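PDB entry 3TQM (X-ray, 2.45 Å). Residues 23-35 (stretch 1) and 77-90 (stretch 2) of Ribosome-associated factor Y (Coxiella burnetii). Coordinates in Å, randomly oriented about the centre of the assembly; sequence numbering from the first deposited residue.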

ATOM      1  N   LYS A  23      -5.907   4.718   5.700  1.00 30.17           N
ATOM      2  CA  LYS A  23      -4.913   3.855   6.332  1.00 30.46           C
ATOM      3  C   LYS A  23      -3.489   4.283   5.988  1.00 28.45           C
ATOM      4  O   LYS A  23      -2.585   4.177   6.814  1.00 24.82           O
ATOM      5  N   LEU A  24      -3.292   4.761   4.765  1.00 29.58           N
ATOM      6  CA  LEU A  24      -1.987   5.247   4.344  1.00 29.87           C
ATOM      7  C   LEU A  24      -1.639   6.527   5.083  1.00 36.01           C
ATOM      8  O   LEU A  24      -0.478   6.781   5.395  1.00 38.83           O
ATOM      9  N   HIS A  25      -2.657   7.333   5.361  1.00 37.36           N
ATOM     10  CA  HIS A  25      -2.461   8.585   6.083  1.00 40.02           C
ATOM     11  C   HIS A  25      -2.186   8.340   7.565  1.00 37.45           C
ATOM     12  O   HIS A  25      -1.902   9.275   8.315  1.00 39.72           O
ATOM     13  N   ARG A  26      -2.268   7.077   7.975  1.00 31.12           N
ATOM     14  CA  ARG A  26      -2.019   6.689   9.360  1.00 29.40           C
ATOM     15  C   ARG A  26      -0.680   5.980   9.511  1.00 27.00           C
ATOM     16  O   ARG A  26      -0.218   5.743  10.626  1.00 29.03           O
ATOM     17  N   ILE A  27      -0.061   5.637   8.387  1.00 27.39           N
ATOM     18  CA  ILE A  27       1.142   4.809   8.403  1.00 29.50           C
ATOM     19  C   ILE A  27       2.353   5.517   9.014  1.00 30.78           C
ATOM     20  O   ILE A  27       2.515   6.731   8.890  1.00 28.17           O
ATOM     21  N   GLN A  28       3.199   4.739   9.680  1.00 31.27           N
ATOM     22  CA  GLN A  28       4.398   5.263  10.319  1.00 33.58           C
ATOM     23  C   GLN A  28       5.360   4.112  10.588  1.00 29.19           C
ATOM     24  O   GLN A  28       4.953   2.951  10.570  1.00 24.01           O
ATOM     25  N   PRO A  29       6.639   4.427  10.850  1.00 29.99           N
ATOM     26  CA  PRO A  29       7.190   5.782  10.981  1.00 30.49           C
ATOM     27  C   PRO A  29       7.567   6.430   9.649  1.00 28.97           C
ATOM     28  O   PRO A  29       7.447   5.808   8.593  1.00 26.13           O
ATOM     29  N   CYS A  30       8.003   7.685   9.719  1.00 31.48           N
ATOM     30  CA  CYS A  30       8.567   8.390   8.572  1.00 31.88           C
ATOM     31  C   CYS A  30       7.582   8.621   7.421  1.00 31.75           C
ATOM     32  O   CYS A  30       7.987   8.726   6.264  1.00 32.69           O
ATOM     33  N   ARG A  31       6.296   8.716   7.742  1.00 29.29           N
ATOM     34  CA  ARG A  31       5.281   8.925   6.717  1.00 29.50           C
ATOM     35  C   ARG A  31       5.483  10.241   5.973  1.00 35.19           C
ATOM     36  O   ARG A  31       5.268  10.322   4.766  1.00 37.16           O
ATOM     37  N   ASP A  32       5.892  11.275   6.697  1.00 38.93           N
ATOM     38  CA  ASP A  32       6.017  12.598   6.099  1.00 41.35           C
ATOM     39  C   ASP A  32       7.248  12.735   5.208  1.00 38.98           C
ATOM     40  O   ASP A  32       7.466  13.778   4.590  1.00 39.44           O
ATOM     41  N   GLU A  33       8.042  11.673   5.136  1.00 35.79           N
ATOM     42  CA  GLU A  33       9.205  11.657   4.261  1.00 32.32           C
ATOM     43  C   GLU A  33       8.865  10.992   2.936  1.00 29.81           C
ATOM     44  O   GLU A  33       9.666  10.995   2.001  1.00 29.55           O
ATOM     45  N   ILE A  34       7.664  10.426   2.865  1.00 26.13           N
ATOM     46  CA  ILE A  34       7.176   9.792   1.649  1.00 23.99           C
ATOM     47  C   ILE A  34       6.691  10.829   0.642  1.00 25.47           C
ATOM     48  O   ILE A  34       5.903  11.713   0.979  1.00 28.82           O
ATOM     49  N   SER A  35       7.158  10.713  -0.596  1.00 24.46           N
ATOM     50  CA  SER A  35       6.757  11.631  -1.653  1.00 24.92           C
ATOM     51  C   SER A  35       5.655  11.031  -2.520  1.00 28.85           C
ATOM     52  O   SER A  35       4.618  11.659  -2.736  1.00 32.39           O
ATOM     53  N   LEU A  77      -0.992  -5.313   3.850  1.00 28.38           N
ATOM     54  CA  LEU A  77       0.045  -4.559   3.154  1.00 26.19           C
ATOM     55  C   LEU A  77       0.560  -3.403   4.006  1.00 27.93           C
ATOM     56  O   LEU A  77       1.733  -3.037   3.921  1.00 29.47           O
HETATM   57  N   MSE A  78      -0.320  -2.829   4.822  1.00 25.18           N
HETATM   58  CA  MSE A  78       0.071  -1.740   5.709  1.00 22.18           C
HETATM   59  C   MSE A  78       1.116  -2.202   6.723  1.00 20.86           C
HETATM   60  O   MSE A  78       2.082  -1.492   6.994  1.00 19.57           O
ATOM     61  N   HIS A  79       0.917  -3.394   7.279  1.00 21.91           N
ATOM     62  CA  HIS A  79       1.863  -3.957   8.242  1.00 21.11           C
ATOM     63  C   HIS A  79       3.221  -4.200   7.599  1.00 19.64           C
ATOM     64  O   HIS A  79       4.258  -3.956   8.210  1.00 23.98           O
ATOM     65  N   LYS A  80       3.211  -4.692   6.366  1.00 18.43           N
ATOM     66  CA  LYS A  80       4.450  -4.907   5.629  1.00 18.71           C
ATOM     67  C   LYS A  80       5.144  -3.578   5.340  1.00 15.31           C
ATOM     68  O   LYS A  80       6.372  -3.482   5.411  1.00 14.33           O
ATOM     69  N   LEU A  81       4.357  -2.555   5.016  1.00 13.32           N
ATOM     70  CA  LEU A  81       4.903  -1.226   4.781  1.00 14.98           C
ATOM     71  C   LEU A  81       5.543  -0.659   6.045  1.00 20.29           C
ATOM     72  O   LEU A  81       6.676  -0.179   6.013  1.00 23.63           O
ATOM     73  N   GLU A  82       4.814  -0.715   7.155  1.00 21.45           N
ATOM     74  CA  GLU A  82       5.320  -0.202   8.423  1.00 22.98           C
ATOM     75  C   GLU A  82       6.623  -0.886   8.808  1.00 19.19           C
ATOM     76  O   GLU A  82       7.565  -0.237   9.259  1.00 16.86           O
ATOM     77  N   THR A  83       6.668  -2.202   8.631  1.00 17.90           N
ATOM     78  CA  THR A  83       7.894  -2.952   8.854  1.00 22.61           C
ATOM     79  C   THR A  83       9.031  -2.362   8.024  1.00 22.67           C
ATOM     80  O   THR A  83      10.105  -2.071   8.547  1.00 23.81           O
ATOM     81  N   GLN A  84       8.783  -2.180   6.731  1.00 21.49           N
ATOM     82  CA  GLN A  84       9.807  -1.683   5.815  1.00 22.68           C
ATOM     83  C   GLN A  84      10.208  -0.241   6.120  1.00 23.69           C
ATOM     84  O   GLN A  84      11.364   0.146   5.929  1.00 22.61           O
ATOM     85  N   LEU A  85       9.248   0.547   6.595  1.00 22.68           N
ATOM     86  CA  LEU A  85       9.518   1.918   7.005  1.00 20.69           C
ATOM     87  C   LEU A  85      10.361   1.952   8.279  1.00 21.30           C
ATOM     88  O   LEU A  85      11.210   2.825   8.445  1.00 24.57           O
ATOM     89  N   SER A  86      10.132   0.999   9.175  1.00 21.77           N
ATOM     90  CA  SER A  86      10.912   0.928  10.405  1.00 24.04           C
ATOM     91  C   SER A  86      12.364   0.547  10.133  1.00 26.51           C
ATOM     92  O   SER A  86      13.267   0.999  10.833  1.00 28.74           O
ATOM     93  N   LYS A  87      12.586  -0.289   9.123  1.00 28.13           N
ATOM     94  CA  LYS A  87      13.945  -0.623   8.705  1.00 30.29           C
ATOM     95  C   LYS A  87      14.607   0.602   8.077  1.00 26.83           C
ATOM     96  O   LYS A  87      15.766   0.909   8.358  1.00 29.02           O
ATOM     97  N   TYR A  88      13.859   1.291   7.222  1.00 19.51           N
ATOM     98  CA  TYR A  88      14.318   2.530   6.621  1.00 23.55           C
ATOM     99  C   TYR A  88      14.795   3.497   7.698  1.00 27.05           C
ATOM    100  O   TYR A  88      15.901   4.033   7.627  1.00 24.62           O
ATOM    101  N   LYS A  89      13.951   3.710   8.702  1.00 28.52           N
ATOM    102  CA  LYS A  89      14.281   4.602   9.807  1.00 26.35           C
ATOM    103  C   LYS A  89      15.506   4.107  10.575  1.00 27.03           C
ATOM    104  O   LYS A  89      16.346   4.898  10.996  1.00 31.68           O
ATOM    105  N   ALA A  90      15.607   2.792  10.743  1.00 22.98           N
ATOM    106  CA  ALA A  90      16.710   2.197  11.492  1.00 22.05           C
ATOM    107  C   ALA A  90      18.046   2.286  10.756  1.00 23.74           C
ATOM    108  O   ALA A  90      19.081   1.907  11.299  1.00 26.06           O
TER

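The peptide bond between Gln28 and Pro29 is cis, and it sits at the point where the loop of stretch 1 comes nearest the helix of stretch 2: the CA atoms of Gln28 and Glu82 lie 5.9 Å apart, those of Pro29 and Leu85 6.0 Å. The proline ring, puckered C-gamma endo, rests against the helix surface. Pro29 CD is 4.0 Å from Leu85 CB and 3.3 Å from Ser86 OG, while Pro29 CB lies 3.8 Å from Lys89 CD, in the aliphatic part of that side chain. Lys89 is fully extended, with all four chi angles t, so its methylene chain runs past the proline.

Just before the cis bond, Glu82 reaches the loop backbone. Its CA-to-CB bond points sideways, but the m, t rotamer brings the carboxylate nearer, and Gln28 N donates a hydrogen bond to Glu82 OE2 (3.0 Å, N-H...acceptor angle 149°). Glu82 OE2 also lies 2.8 Å from Gln28 O; both atoms are acceptors, so this approach is not a hydrogen bond. The CA-to-CB bond of Gln28 points away from the helix, with chi1 and chi2 both off the usual wells, yet Gln28 CG still lies 3.7 Å from Glu82 OE2.

The apolar centre of the contact is built around Ile27 and Leu85. Ile27, in the t, t rotamer, has a sideways CA-to-CB bond, but its end comes nearer the helix, where Ile27 CD1 approaches Leu81 CB at 3.3 Å and Leu85 CD1 at 3.5 Å; Ile27 CG1 also packs 3.5 Å from Glu82 CG, using the aliphatic part of that acidic side chain. Leu85 points toward the loop as an m, t rotamer. Besides Ile27 and Pro29 it meets Ile34, whose m, t side chain brings Ile34 CD1 to 4.3 Å from Leu85 CD2. Within the loop, Arg31, whose CA-to-CB bond points away from the helix, has chi1 and chi2 t and chi3 p, and Arg31 NH1 donates a hydrogen bond to Ile27 O (2.6 Å, angle 131°).

Toward the start of both stretches, selenomethionine Met78 points at the other stretch with chi1 and chi2 both m. Met78 SE lies 3.7 Å from Leu24 CD2, and the same methyl is 4.1 Å from Leu81 CD1, so Leu24 (m, t) touches successive turns of the helix. Lys23 adds a looser contact, Lys23 CD to Met78 CG at 4.1 Å, before its end leads away.

At the other end of the contact, Tyr88 takes a t chi1 and presents its ring edge to stretch 1. Tyr88 OH donates a short hydrogen bond to Glu33 OE1 (2.6 Å); the CA-to-CB bond of Glu33 points toward the helix, and its chi1 is m and chi2 t. Cys30, also pointing inward (chi1 m), places Cys30 SG 3.9 Å from Tyr88 CE2 and 5.0 Å from the ring centroid, close to the ring plane; Cys30 SG is also 3.7 Å from Lys89 CB. Polar contacts thus lie beside the apolar centre, and together the two stretches bury 695 Å².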

ATOM      1  CB  LYS A  23      -5.136   2.391   5.959  1.00 31.18           C
ATOM      2  CG  LYS A  23      -6.094   1.668   6.880  1.00 35.32           C
ATOM      3  CD  LYS A  23      -6.159   0.189   6.544  1.00 37.98           C
ATOM      4  CE  LYS A  23      -7.103  -0.544   7.479  1.00 42.63           C
ATOM      5  NZ  LYS A  23      -7.592  -1.813   6.865  1.00 44.45           N
ATOM      6  CB  LEU A  24      -1.963   5.487   2.836  1.00 27.13           C
ATOM      7  CG  LEU A  24      -1.800   4.252   1.955  1.00 22.86           C
ATOM      8  CD1 LEU A  24      -1.998   4.623   0.501  1.00 23.91           C
ATOM      9  CD2 LEU A  24      -0.431   3.634   2.172  1.00 20.87           C
ATOM     10  CB  HIS A  25      -3.674   9.501   5.908  1.00 43.81           C
ATOM     11  CG  HIS A  25      -3.831  10.033   4.518  1.00 46.41           C
ATOM     12  ND1 HIS A  25      -2.768  10.506   3.779  1.00 46.09           N
ATOM     13  CD2 HIS A  25      -4.925  10.163   3.729  1.00 47.56           C
ATOM     14  CE1 HIS A  25      -3.200  10.908   2.597  1.00 45.73           C
ATOM     15  NE2 HIS A  25      -4.505  10.710   2.540  1.00 46.86           N
ATOM     16  CB  ARG A  26      -3.123   5.756   9.861  1.00 32.52           C
ATOM     17  CG  ARG A  26      -4.455   6.422  10.143  1.00 38.79           C
ATOM     18  CD  ARG A  26      -5.464   5.381  10.600  1.00 45.22           C
ATOM     19  NE  ARG A  26      -6.759   5.967  10.924  1.00 54.04           N
ATOM     20  CZ  ARG A  26      -7.910   5.306  10.850  1.00 57.88           C
ATOM     21  NH1 ARG A  26      -7.924   4.039  10.451  1.00 56.18           N
ATOM     22  NH2 ARG A  26      -9.047   5.911  11.165  1.00 60.67           N
ATOM     23  CB  ILE A  27       1.496   4.297   6.996  1.00 29.03           C
ATOM     24  CG1 ILE A  27       2.433   3.094   7.091  1.00 32.75           C
ATOM     25  CG2 ILE A  27       2.120   5.401   6.161  1.00 29.51           C
ATOM     26  CD1 ILE A  27       2.747   2.481   5.757  1.00 33.88           C
ATOM     27  CB  GLN A  28       4.039   5.983  11.621  1.00 40.93           C
ATOM     28  CG  GLN A  28       2.791   5.453  12.296  1.00 46.65           C
ATOM     29  CD  GLN A  28       2.876   5.523  13.803  1.00 56.22           C
ATOM     30  OE1 GLN A  28       2.628   6.570  14.407  1.00 61.04           O
ATOM     31  NE2 GLN A  28       3.237   4.406  14.423  1.00 57.91           N
ATOM     32  CB  PRO A  29       8.451   5.549  11.811  1.00 30.99           C
ATOM     33  CG  PRO A  29       8.905   4.189  11.398  1.00 29.45           C
ATOM     34  CD  PRO A  29       7.651   3.393  11.130  1.00 28.85           C
ATOM     35  CB  CYS A  30       9.816   7.660   8.066  1.00 30.04           C
ATOM     36  SG  CYS A  30      11.149   7.529   9.289  1.00 28.76           S
ATOM     37  CB  ARG A  31       3.881   8.893   7.326  1.00 31.28           C
ATOM     38  CG  ARG A  31       2.769   9.127   6.316  1.00 30.53           C
ATOM     39  CD  ARG A  31       1.395   9.076   6.968  1.00 31.59           C
ATOM     40  NE  ARG A  31       1.199  10.134   7.957  1.00 33.18           N
ATOM     41  CZ  ARG A  31       0.999   9.919   9.254  1.00 33.40           C
ATOM     42  NH1 ARG A  31       0.965   8.681   9.726  1.00 31.69           N
ATOM     43  NH2 ARG A  31       0.825  10.940  10.081  1.00 35.84           N
ATOM     44  CB  ASP A  32       5.990  13.687   7.174  1.00 49.22           C
ATOM     45  CG  ASP A  32       4.598  13.918   7.725  1.00 57.13           C
ATOM     46  OD1 ASP A  32       3.840  14.699   7.111  1.00 59.76           O
ATOM     47  OD2 ASP A  32       4.255  13.314   8.764  1.00 59.96           O
ATOM     48  CB  GLU A  33      10.372  10.947   4.937  1.00 33.03           C
ATOM     49  CG  GLU A  33      10.763  11.579   6.258  1.00 34.67           C
ATOM     50  CD  GLU A  33      11.970  10.920   6.880  1.00 35.05           C
ATOM     51  OE1 GLU A  33      12.785  10.340   6.132  1.00 32.22           O
ATOM     52  OE2 GLU A  33      12.101  10.981   8.119  1.00 37.97           O
ATOM     53  CB  ILE A  34       6.012   8.843   1.953  1.00 23.76           C
ATOM     54  CG1 ILE A  34       6.465   7.721   2.885  1.00 20.46           C
ATOM     55  CG2 ILE A  34       5.442   8.273   0.669  1.00 25.36           C
ATOM     56  CD1 ILE A  34       5.347   6.780   3.292  1.00 26.94           C
ATOM     57  CB  SER A  35       7.957  12.002  -2.521  1.00 23.58           C
ATOM     58  OG  SER A  35       8.491  10.867  -3.169  1.00 23.52           O
ATOM     59  CB  LEU A  77      -0.475  -4.034   1.815  1.00 22.00           C
ATOM     60  CG  LEU A  77       0.540  -3.280   0.953  1.00 21.42           C
ATOM     61  CD1 LEU A  77       1.753  -4.149   0.663  1.00 18.07           C
ATOM     62  CD2 LEU A  77      -0.099  -2.803  -0.340  1.00 22.58           C
HETATM   63  CB  MSE A  78      -1.146  -1.157   6.430  1.00 21.26           C
HETATM   64  CG  MSE A  78      -2.213  -0.569   5.517  1.00 21.08           C
HETATM   65 SE   MSE A  78      -1.567   0.874   4.366  1.00 34.72          SE
HETATM   66  CE  MSE A  78      -1.283  -0.143   2.728  1.00 27.57           C
ATOM     67  CB  HIS A  79       1.334  -5.262   8.840  1.00 21.50           C
ATOM     68  CG  HIS A  79       0.114  -5.091   9.689  1.00 22.60           C
ATOM     69  ND1 HIS A  79       0.150  -4.497  10.932  1.00 22.81           N
ATOM     70  CD2 HIS A  79      -1.175  -5.446   9.478  1.00 22.58           C
ATOM     71  CE1 HIS A  79      -1.066  -4.488  11.448  1.00 24.38           C
ATOM     72  NE2 HIS A  79      -1.889  -5.059  10.586  1.00 22.81           N
ATOM     73  CB  LYS A  80       4.185  -5.664   4.325  1.00 19.59           C
ATOM     74  CG  LYS A  80       3.823  -7.127   4.528  1.00 22.95           C
ATOM     75  CD  LYS A  80       3.823  -7.896   3.213  1.00 26.20           C
ATOM     76  CE  LYS A  80       3.708  -9.392   3.459  1.00 28.50           C
ATOM     77  NZ  LYS A  80       3.813 -10.184   2.203  1.00 28.68           N
ATOM     78  CB  LEU A  81       3.822  -0.271   4.270  1.00 12.02           C
ATOM     79  CG  LEU A  81       3.374  -0.407   2.818  1.00 14.06           C
ATOM     80  CD1 LEU A  81       2.480   0.763   2.436  1.00 15.90           C
ATOM     81  CD2 LEU A  81       4.576  -0.479   1.890  1.00 13.88           C
ATOM     82  CB  GLU A  82       4.279  -0.366   9.531  1.00 25.51           C
ATOM     83  CG  GLU A  82       3.026   0.461   9.315  1.00 27.97           C
ATOM     84  CD  GLU A  82       2.368   0.874  10.618  1.00 34.11           C
ATOM     85  OE1 GLU A  82       1.890  -0.013  11.354  1.00 33.68           O
ATOM     86  OE2 GLU A  82       2.337   2.091  10.908  1.00 37.41           O
ATOM     87  CB  THR A  83       7.726  -4.441   8.485  1.00 24.20           C
ATOM     88  OG1 THR A  83       6.731  -5.037   9.325  1.00 25.28           O
ATOM     89  CG2 THR A  83       9.042  -5.186   8.662  1.00 22.49           C
ATOM     90  CB  GLN A  84       9.346  -1.815   4.362  1.00 21.98           C
ATOM     91  CG  GLN A  84       9.268  -3.254   3.878  1.00 22.99           C
ATOM     92  CD  GLN A  84      10.559  -4.014   4.115  1.00 25.89           C
ATOM     93  OE1 GLN A  84      10.552  -5.118   4.658  1.00 27.88           O
ATOM     94  NE2 GLN A  84      11.679  -3.423   3.707  1.00 26.13           N
ATOM     95  CB  LEU A  85       8.212   2.690   7.204  1.00 21.52           C
ATOM     96  CG  LEU A  85       7.518   3.182   5.931  1.00 22.85           C
ATOM     97  CD1 LEU A  85       6.066   3.540   6.203  1.00 24.11           C
ATOM     98  CD2 LEU A  85       8.265   4.368   5.336  1.00 24.13           C
ATOM     99  CB  SER A  86      10.278  -0.035  11.411  1.00 25.44           C
ATOM    100  OG  SER A  86       9.128   0.541  12.007  1.00 27.62           O
ATOM    101  CB  LYS A  87      13.946  -1.789   7.715  1.00 33.39           C
ATOM    102  CG  LYS A  87      13.583  -3.130   8.330  1.00 41.62           C
ATOM    103  CD  LYS A  87      13.664  -4.251   7.305  1.00 47.99           C
ATOM    104  CE  LYS A  87      13.386  -5.603   7.947  1.00 54.92           C
ATOM    105  NZ  LYS A  87      13.400  -6.713   6.948  1.00 58.17           N
ATOM    106  CB  TYR A  88      13.188   3.162   5.805  1.00 24.00           C
ATOM    107  CG  TYR A  88      13.399   4.620   5.473  1.00 26.06           C
ATOM    108  CD1 TYR A  88      14.149   4.998   4.367  1.00 28.84           C
ATOM    109  CD2 TYR A  88      12.842   5.617   6.262  1.00 26.00           C
ATOM    110  CE1 TYR A  88      14.342   6.329   4.060  1.00 28.34           C
ATOM    111  CE2 TYR A  88      13.030   6.951   5.962  1.00 26.96           C
ATOM    112  CZ  TYR A  88      13.781   7.301   4.860  1.00 27.83           C
ATOM    113  OH  TYR A  88      13.974   8.628   4.555  1.00 29.06           O
ATOM    114  CB  LYS A  89      13.084   4.742  10.749  1.00 24.97           C
ATOM    115  CG  LYS A  89      13.336   5.630  11.954  1.00 25.75           C
ATOM    116  CD  LYS A  89      12.126   5.648  12.870  1.00 27.96           C
ATOM    117  CE  LYS A  89      12.339   6.571  14.058  1.00 28.02           C
ATOM    118  NZ  LYS A  89      11.150   6.570  14.957  1.00 27.98           N
ATOM    119  CB  ALA A  90      16.394   0.760  11.859  1.00 21.30           C
TER